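Local coordinates for protein transcriptional regulator, TetR family (Legionella pneumophila subsp. pneumophila str. Philadelphia 1, PDB 3ON4) that probably binds DNA and regulates transcription as a dimeric, all-helical member of the TetR family, at residues D26-F31 / G110-D115; N104-G109 / G166-R171. All coordinates share one frame; numbering follows the deposited sequence.

Interaction 1 (D26-F31 / G110-D115); sequences DGYNAF and GMFASD. With NA (sodium ion), chain I.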
ATOM      1  N   ASP A  26       4.609  11.578   0.641  1.00 17.93           N
ATOM      2  CA  ASP A  26       4.586  11.480   2.115  1.00 19.03           C
ATOM      3  C   ASP A  26       3.277  11.036   2.710  1.00 17.52           C
ATOM      4  O   ASP A  26       3.260  10.531   3.850  1.00 18.43           O
ATOM      5  CB  ASP A  26       4.907  12.838   2.741  1.00 19.54           C
ATOM      6  CG  ASP A  26       6.297  13.332   2.411  1.00 25.71           C
ATOM      7  OD1 ASP A  26       7.206  12.531   2.081  1.00 26.11           O
ATOM      8  OD2 ASP A  26       6.486  14.566   2.486  1.00 31.10           O
ATOM      9  N   GLY A  27       2.181  11.248   1.984  1.00 16.67           N
ATOM     10  CA  GLY A  27       0.856  10.839   2.441  1.00 15.97           C
ATOM     11  C   GLY A  27       0.057  12.013   2.963  1.00 14.75           C
ATOM     12  O   GLY A  27       0.626  12.984   3.439  1.00 14.74           O
ATOM     13  N   TYR A  28      -1.267  11.902   2.873  1.00 15.01           N
ATOM     14  CA  TYR A  28      -2.205  12.970   3.236  1.00 14.44           C
ATOM     15  C   TYR A  28      -2.053  13.484   4.656  1.00 14.28           C
ATOM     16  O   TYR A  28      -2.214  14.653   4.884  1.00 16.20           O
ATOM     17  CB  TYR A  28      -3.628  12.450   3.052  1.00 15.47           C
ATOM     18  CG  TYR A  28      -4.742  13.444   3.321  1.00 15.67           C
ATOM     19  CD1 TYR A  28      -5.097  14.405   2.373  1.00 17.11           C
ATOM     20  CD2 TYR A  28      -5.452  13.420   4.507  1.00 16.08           C
ATOM     21  CE1 TYR A  28      -6.126  15.310   2.609  1.00 18.26           C
ATOM     22  CE2 TYR A  28      -6.478  14.325   4.747  1.00 19.29           C
ATOM     23  CZ  TYR A  28      -6.808  15.268   3.781  1.00 19.38           C
ATOM     24  OH  TYR A  28      -7.831  16.148   4.033  1.00 22.43           O
ATOM     25  N   ASN A  29      -1.781  12.604   5.613  1.00 13.30           N
ATOM     26  CA  ASN A  29      -1.625  12.998   7.018  1.00 14.75           C
ATOM     27  C   ASN A  29      -0.206  13.510   7.369  1.00 16.12           C
ATOM     28  O   ASN A  29       0.121  13.740   8.538  1.00 17.71           O
ATOM     29  CB  ASN A  29      -2.006  11.835   7.936  1.00 14.31           C
ATOM     30  CG  ASN A  29      -3.482  11.475   7.833  1.00 14.81           C
ATOM     31  OD1 ASN A  29      -4.345  12.366   7.796  1.00 15.41           O
ATOM     32  ND2 ASN A  29      -3.781  10.173   7.797  1.00 12.64           N
ATOM     33  N   ALA A  30       0.631  13.657   6.341  1.00 16.09           N
ATOM     34  CA  ALA A  30       1.986  14.126   6.508  1.00 18.20           C
ATOM     35  C   ALA A  30       2.296  15.358   5.654  1.00 19.48           C
ATOM     36  O   ALA A  30       3.464  15.617   5.352  1.00 22.71           O
ATOM     37  CB  ALA A  30       2.952  13.003   6.141  1.00 18.42           C
ATOM     38  N   PHE A  31       1.289  16.112   5.225  1.00 18.31           N
ATOM     39  CA  PHE A  31       1.555  17.436   4.683  1.00 18.44           C
ATOM     40  C   PHE A  31       0.513  18.392   5.231  1.00 18.11           C
ATOM     41  O   PHE A  31      -0.536  17.968   5.723  1.00 17.51           O
ATOM     42  CB  PHE A  31       1.519  17.445   3.160  1.00 17.21           C
ATOM     43  CG  PHE A  31       0.132  17.618   2.603  1.00 19.00           C
ATOM     44  CD1 PHE A  31      -0.740  16.550   2.542  1.00 17.99           C
ATOM     45  CD2 PHE A  31      -0.310  18.871   2.187  1.00 21.90           C
ATOM     46  CE1 PHE A  31      -2.045  16.708   2.065  1.00 20.19           C
ATOM     47  CE2 PHE A  31      -1.627  19.049   1.725  1.00 22.94           C
ATOM     48  CZ  PHE A  31      -2.482  17.963   1.649  1.00 21.88           C
ATOM     49  N   GLY A 110      -3.050   4.548  -4.093  1.00 13.32           N
ATOM     50  CA  GLY A 110      -2.457   3.692  -3.086  1.00 12.33           C
ATOM     51  C   GLY A 110      -2.230   4.420  -1.764  1.00 13.00           C
ATOM     52  O   GLY A 110      -2.463   3.855  -0.681  1.00 12.85           O
HETATM   53  N   MSE A 111      -1.766   5.662  -1.844  1.00 13.19           N
HETATM   54  CA  MSE A 111      -1.559   6.458  -0.646  1.00 13.24           C
HETATM   55  C   MSE A 111      -2.861   6.684   0.111  1.00 13.75           C
HETATM   56  O   MSE A 111      -2.945   6.464   1.357  1.00 13.86           O
HETATM   57  CB  MSE A 111      -0.894   7.779  -0.998  1.00 13.31           C
HETATM   58  CG  MSE A 111       0.582   7.629  -1.335  1.00 13.17           C
HETATM   59 SE   MSE A 111       1.615   6.852   0.118  0.62 16.20          SE
HETATM   60  CE  MSE A 111       3.076   8.177   0.137  1.00 15.03           C
ATOM     61  N   PHE A 112      -3.894   7.107  -0.608  1.00 13.85           N
ATOM     62  CA  PHE A 112      -5.206   7.290   0.053  1.00 13.29           C
ATOM     63  C   PHE A 112      -5.784   5.971   0.565  1.00 13.47           C
ATOM     64  O   PHE A 112      -6.373   5.933   1.644  1.00 13.74           O
ATOM     65  CB  PHE A 112      -6.168   8.008  -0.854  1.00 14.40           C
ATOM     66  CG  PHE A 112      -5.973   9.478  -0.900  1.00 14.78           C
ATOM     67  CD1 PHE A 112      -6.220  10.257   0.224  1.00 14.65           C
ATOM     68  CD2 PHE A 112      -5.591  10.118  -2.079  1.00 15.68           C
ATOM     69  CE1 PHE A 112      -6.066  11.630   0.170  1.00 13.99           C
ATOM     70  CE2 PHE A 112      -5.428  11.472  -2.105  1.00 14.97           C
ATOM     71  CZ  PHE A 112      -5.695  12.225  -0.977  1.00 15.10           C
ATOM     72  N   ALA A 113      -5.593   4.877  -0.173  1.00 13.12           N
ATOM     73  CA  ALA A 113      -5.995   3.559   0.326  1.00 13.68           C
ATOM     74  C   ALA A 113      -5.337   3.216   1.657  1.00 14.13           C
ATOM     75  O   ALA A 113      -6.002   2.696   2.541  1.00 14.85           O
ATOM     76  CB  ALA A 113      -5.716   2.456  -0.696  1.00 12.90           C
ATOM     77  N   SER A 114      -4.040   3.481   1.796  1.00 13.66           N
ATOM     78  CA  SER A 114      -3.347   3.202   3.057  1.00 13.96           C
ATOM     79  C   SER A 114      -3.923   4.037   4.229  1.00 14.47           C
ATOM     80  O   SER A 114      -4.043   3.540   5.361  1.00 15.60           O
ATOM     81  CB  SER A 114      -1.829   3.415   2.925  1.00 13.69           C
ATOM     82  OG  SER A 114      -1.468   4.801   2.904  1.00 13.97           O
ATOM     83  N   ASP A 115      -4.279   5.288   3.944  1.00 13.06           N
ATOM     84  CA  ASP A 115      -4.762   6.224   4.955  1.00 14.32           C
ATOM     85  C   ASP A 115      -6.280   6.156   5.169  1.00 14.62           C
ATOM     86  O   ASP A 115      -6.814   6.894   6.001  1.00 15.55           O
ATOM     87  CB  ASP A 115      -4.407   7.658   4.529  1.00 14.29           C
ATOM     88  CG  ASP A 115      -2.915   7.878   4.398  1.00 15.21           C
ATOM     89  OD1 ASP A 115      -2.148   7.247   5.156  1.00 15.69           O
ATOM     90  OD2 ASP A 115      -2.514   8.665   3.521  1.00 15.67           O
TER
HETATM   91 NA    NA I 189      -0.165   5.826   4.741  1.00 16.79          NA
HETATM   92  O   HOH W   1      -2.687   9.825   1.262  1.00 22.56           O
HETATM   93  O   HOH W   2      -2.459   7.641   7.821  1.00 15.47           O
HETATM   94  O   HOH W   3       0.216   7.527   3.114  1.00 16.97           O
HETATM   95  O   HOH W   4      -0.643   4.675   6.707  1.00 16.62           O

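Interaction 2 (N104-G109 / G166-R171); sequences NKMCLG and GLLLAR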
ATOM      1  N   ASN A 104      10.367   9.184  -7.123  1.00 17.32           N
ATOM      2  CA  ASN A 104      10.125   8.017  -6.267  1.00 16.94           C
ATOM      3  C   ASN A 104       8.760   8.072  -5.569  1.00 16.72           C
ATOM      4  O   ASN A 104       8.617   7.588  -4.446  1.00 16.59           O
ATOM      5  CB  ASN A 104      11.234   7.903  -5.219  1.00 17.87           C
ATOM      6  CG  ASN A 104      11.297   6.536  -4.580  1.00 18.47           C
ATOM      7  OD1 ASN A 104      11.238   5.508  -5.268  1.00 19.81           O
ATOM      8  ND2 ASN A 104      11.422   6.508  -3.269  1.00 17.82           N
ATOM      9  N   LYS A 105       7.766   8.632  -6.262  1.00 15.71           N
ATOM     10  CA  LYS A 105       6.416   8.723  -5.753  1.00 15.19           C
ATOM     11  C   LYS A 105       5.664   7.402  -5.694  1.00 15.42           C
ATOM     12  O   LYS A 105       5.922   6.471  -6.467  1.00 14.48           O
ATOM     13  CB  LYS A 105       5.595   9.719  -6.565  1.00 15.20           C
ATOM     14  CG  LYS A 105       5.913  11.179  -6.247  1.00 16.66           C
ATOM     15  CD  LYS A 105       5.418  12.093  -7.338  1.00 16.48           C
ATOM     16  CE  LYS A 105       6.069  13.460  -7.297  1.00 18.46           C
ATOM     17  NZ  LYS A 105       5.744  14.217  -8.533  1.00 17.66           N
HETATM   18  N   MSE A 106       4.723   7.338  -4.755  1.00 14.74           N
HETATM   19  CA  MSE A 106       3.759   6.250  -4.710  1.00 15.05           C
HETATM   20  C   MSE A 106       2.533   6.659  -5.523  1.00 14.40           C
HETATM   21  O   MSE A 106       2.290   7.852  -5.762  1.00 14.59           O
HETATM   22  CB  MSE A 106       3.374   5.993  -3.244  1.00 15.48           C
HETATM   23  CG  MSE A 106       2.357   4.898  -2.980  1.00 16.46           C
HETATM   24 SE   MSE A 106       2.873   3.182  -3.728  0.64 17.50          SE
HETATM   25  CE  MSE A 106       1.250   2.208  -3.348  1.00 16.70           C
ATOM     26  N   CYS A 107       1.745   5.668  -5.924  1.00 13.91           N
ATOM     27  CA  CYS A 107       0.432   5.897  -6.527  1.00 14.54           C
ATOM     28  C   CYS A 107      -0.408   6.765  -5.607  1.00 13.74           C
ATOM     29  O   CYS A 107      -0.474   6.484  -4.408  1.00 13.92           O
ATOM     30  CB  CYS A 107      -0.285   4.554  -6.696  1.00 14.62           C
ATOM     31  SG  CYS A 107      -2.003   4.671  -7.337  1.00 16.52           S
ATOM     32  N   LEU A 108      -1.050   7.803  -6.135  1.00 14.03           N
ATOM     33  CA  LEU A 108      -1.936   8.638  -5.301  1.00 14.19           C
ATOM     34  C   LEU A 108      -3.084   7.822  -4.700  1.00 14.16           C
ATOM     35  O   LEU A 108      -3.453   7.979  -3.516  1.00 14.17           O
ATOM     36  CB  LEU A 108      -2.535   9.779  -6.110  1.00 15.25           C
ATOM     37  CG  LEU A 108      -3.308  10.849  -5.353  1.00 16.93           C
ATOM     38  CD1 LEU A 108      -2.350  11.750  -4.514  1.00 20.43           C
ATOM     39  CD2 LEU A 108      -4.099  11.689  -6.326  1.00 21.53           C
ATOM     40  N   GLY A 109      -3.643   6.931  -5.509  1.00 14.69           N
ATOM     41  CA  GLY A 109      -4.696   6.052  -5.044  1.00 15.06           C
ATOM     42  C   GLY A 109      -4.230   5.145  -3.916  1.00 14.23           C
ATOM     43  O   GLY A 109      -4.930   4.969  -2.898  1.00 13.17           O
ATOM     44  N   GLY A 166       3.776  -3.724  -5.564  1.00 15.56           N
ATOM     45  CA  GLY A 166       5.083  -3.577  -6.205  1.00 17.33           C
ATOM     46  C   GLY A 166       5.668  -2.181  -6.073  1.00 17.21           C
ATOM     47  O   GLY A 166       6.868  -2.010  -5.755  1.00 16.61           O
ATOM     48  N   LEU A 167       4.816  -1.178  -6.284  1.00 16.13           N
ATOM     49  CA  LEU A 167       5.252   0.228  -6.118  1.00 16.90           C
ATOM     50  C   LEU A 167       5.579   0.520  -4.676  1.00 15.74           C
ATOM     51  O   LEU A 167       6.562   1.166  -4.384  1.00 17.46           O
ATOM     52  CB  LEU A 167       4.181   1.215  -6.608  1.00 16.81           C
ATOM     53  CG  LEU A 167       3.989   1.372  -8.098  1.00 19.85           C
ATOM     54  CD1 LEU A 167       2.759   2.245  -8.417  1.00 19.53           C
ATOM     55  CD2 LEU A 167       5.261   1.980  -8.718  1.00 23.10           C
ATOM     56  N   LEU A 168       4.751   0.024  -3.769  1.00 15.52           N
ATOM     57  CA  LEU A 168       4.926   0.246  -2.337  1.00 15.49           C
ATOM     58  C   LEU A 168       6.306  -0.218  -1.876  1.00 16.38           C
ATOM     59  O   LEU A 168       7.026   0.498  -1.160  1.00 15.83           O
ATOM     60  CB  LEU A 168       3.840  -0.532  -1.591  1.00 16.81           C
ATOM     61  CG  LEU A 168       3.605  -0.273  -0.122  1.00 18.64           C
ATOM     62  CD1 LEU A 168       3.013   1.148   0.119  1.00 16.64           C
ATOM     63  CD2 LEU A 168       2.632  -1.346   0.421  1.00 21.05           C
ATOM     64  N   LEU A 169       6.699  -1.415  -2.315  1.00 15.76           N
ATOM     65  CA  LEU A 169       7.948  -1.991  -1.874  1.00 17.30           C
ATOM     66  C   LEU A 169       9.144  -1.490  -2.697  1.00 17.39           C
ATOM     67  O   LEU A 169      10.231  -1.331  -2.134  1.00 19.19           O
ATOM     68  CB  LEU A 169       7.875  -3.529  -1.879  1.00 18.51           C
ATOM     69  CG  LEU A 169       6.758  -4.068  -0.986  1.00 18.81           C
ATOM     70  CD1 LEU A 169       6.713  -5.575  -1.032  1.00 18.77           C
ATOM     71  CD2 LEU A 169       6.943  -3.569   0.446  1.00 21.01           C
ATOM     72  N   ALA A 170       8.972  -1.279  -4.007  1.00 16.09           N
ATOM     73  CA  ALA A 170      10.089  -0.806  -4.839  1.00 17.70           C
ATOM     74  C   ALA A 170      10.654   0.499  -4.324  1.00 18.80           C
ATOM     75  O   ALA A 170      11.863   0.692  -4.315  1.00 20.27           O
ATOM     76  CB  ALA A 170       9.689  -0.655  -6.327  1.00 17.06           C
ATOM     77  N   ARG A 171       9.780   1.398  -3.876  1.00 19.15           N
ATOM     78  CA  ARG A 171      10.226   2.750  -3.570  1.00 20.49           C
ATOM     79  C   ARG A 171      10.932   2.845  -2.222  1.00 21.96           C
ATOM     80  O   ARG A 171      11.523   3.852  -1.921  1.00 23.25           O
ATOM     81  CB  ARG A 171       9.073   3.755  -3.701  1.00 20.78           C
ATOM     82  CG  ARG A 171       7.956   3.567  -2.758  1.00 18.80           C
ATOM     83  CD  ARG A 171       6.784   4.502  -3.152  1.00 18.80           C
ATOM     84  NE  ARG A 171       7.043   5.908  -2.848  1.00 17.78           N
ATOM     85  CZ  ARG A 171       6.835   6.515  -1.676  1.00 19.41           C
ATOM     86  NH1 ARG A 171       6.369   5.855  -0.609  1.00 17.21           N
ATOM     87  NH2 ARG A 171       7.113   7.796  -1.565  1.00 20.00           N
TER
HETATM   88  O   HOH W   5       8.702   9.934  -2.726  1.00 28.42           O

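Interaction 1 (D26-F31 / G110-D115)
Tyr28 and Phe112 supply the apolar part of this contact. Each ring leans obliquely past the other, with centroids 5.7 Å apart and planes at 47°. Phe112 CE1, at the edge of its own ring, comes to 3.7 Å from Tyr28 CD1 and also lies near CB and CG of the tyrosine. Tyr28 has CG anti to its backbone N (chi1 -177°), which places the base of the ring beside Phe112. Ile123 of helix 121-144 packs on both residues. The terminal methyl CE of selenomethionine Met111 also reaches the backbone here, 3.7 Å from Gly27 N. Gly27, the first residue beyond helix 11-26, has phi 103°, at which a CB would be jammed against Asp26 O.

The polar part runs through water to Asp115. One water accepts from Tyr28 N at 3.0 Å and donates to Asp115 OD2. A second accepts from Asn29 ND2 at 2.9 Å and donates to Asp115 OD1 at 2.7 Å; ND2 is also hydrogen-bonded to Ser118 OG.

Metal coordination is the third element. Asp115 OD1 binds the sodium ion at 2.5 Å, joined by Ser114 OG and two waters, while Ser114 and Asp115 of the second subunit complete six ligands. Ser114 OG additionally donates to Met111 O. One metal-bound water donates to OD2, so the carboxylate meets the ion both directly and by way of water.

Both oxygens of Asp115 are thus engaged. OD2 also lies 3.1 Å from a second acceptor, Met111 O, but the sodium and the donating waters would offset this, and the buried carboxylate probably stays ionised. The chemistry implies a water-mediated joint: the chain leaving helix 11-26 is tied by water to a carboxylate that also binds a sodium ion shared by the two subunits.

Interaction 2 (N104-G109 / G166-R171)
Asn104 O is gripped from several directions. Arg171 NE donates to it at 2.8 Å with an N-H...O angle of 157°, tilted out of the carbonyl plane, and Arg171 NH2 adds a weak bond. A water, also weakly bound to this oxygen, accepts from NH2 and lies in the plane at the guanidinium edge. The side chain of Asn104 returns the favour: its ND2 donates to Arg171 O at 3.0 Å, almost straight at 177°, in the amide plane and onto a carbonyl lone pair. The two residues are therefore paired backbone to side chain in both directions. Asn104 OD1 meanwhile lies over the base of the arginine, 3.2 Å from Arg171 CB. The arginine carries CG between its backbone N and carbonyl carbon (chi1 64°), and the bend at chi3 brings NE back toward Asn104 O. NH2 has a further acceptor in Lys25 O, at the end of helix 11-26.

Met106 CB lies over one face of the guanidinium, 3.6 Å above the plane and offset toward the rim. Beyond CB the selenomethionine runs down to helix 149-173, where SE settles 3.7 Å from both Leu167 CB and Leu168 N. Its methyl CE continues to Leu168 CD1 at 4.0 Å. Cys107 CB adds a looser touch on Leu167 CD1, while its SG takes the N-cap role and caps Gly110 N. Gln24 NE2 holds Met106 O, so helix 11-26 meets this linker as well as the arginine.

Leu169 packs on Ile160 of the second subunit, placing helix 149-173 at the dimer interface. The all-helical build and this interface are consistent with the C-terminal domain of TetR regulators; in this protein an irregular linker leads into short helix 108-115 and packs on helix 149-173.

Interactions 1 and 2 share helix 108-115: interaction 2 holds the linker entering it, and interaction 1 uses its later turns. Their centres are 11 Å apart, and they meet directly where Met111 CG packs 3.6 Å from Met106 CG. Met111 CE also approaches Arg171 NH1 at 4.1 Å, so Met106, Met111 and Arg171 touch in sequence between the two contacts. Both contacts join the end of helix 11-26, which precedes the predicted helix-turn-helix, to the C-terminal domain. Both also reach the second subunit. Ser114 and Asp115 of interaction 1 bind the sodium together with those of the second subunit, whereas Leu168 of interaction 2, its side chain about 7 Å from a sodium ion, packs on Ala113 of the second subunit.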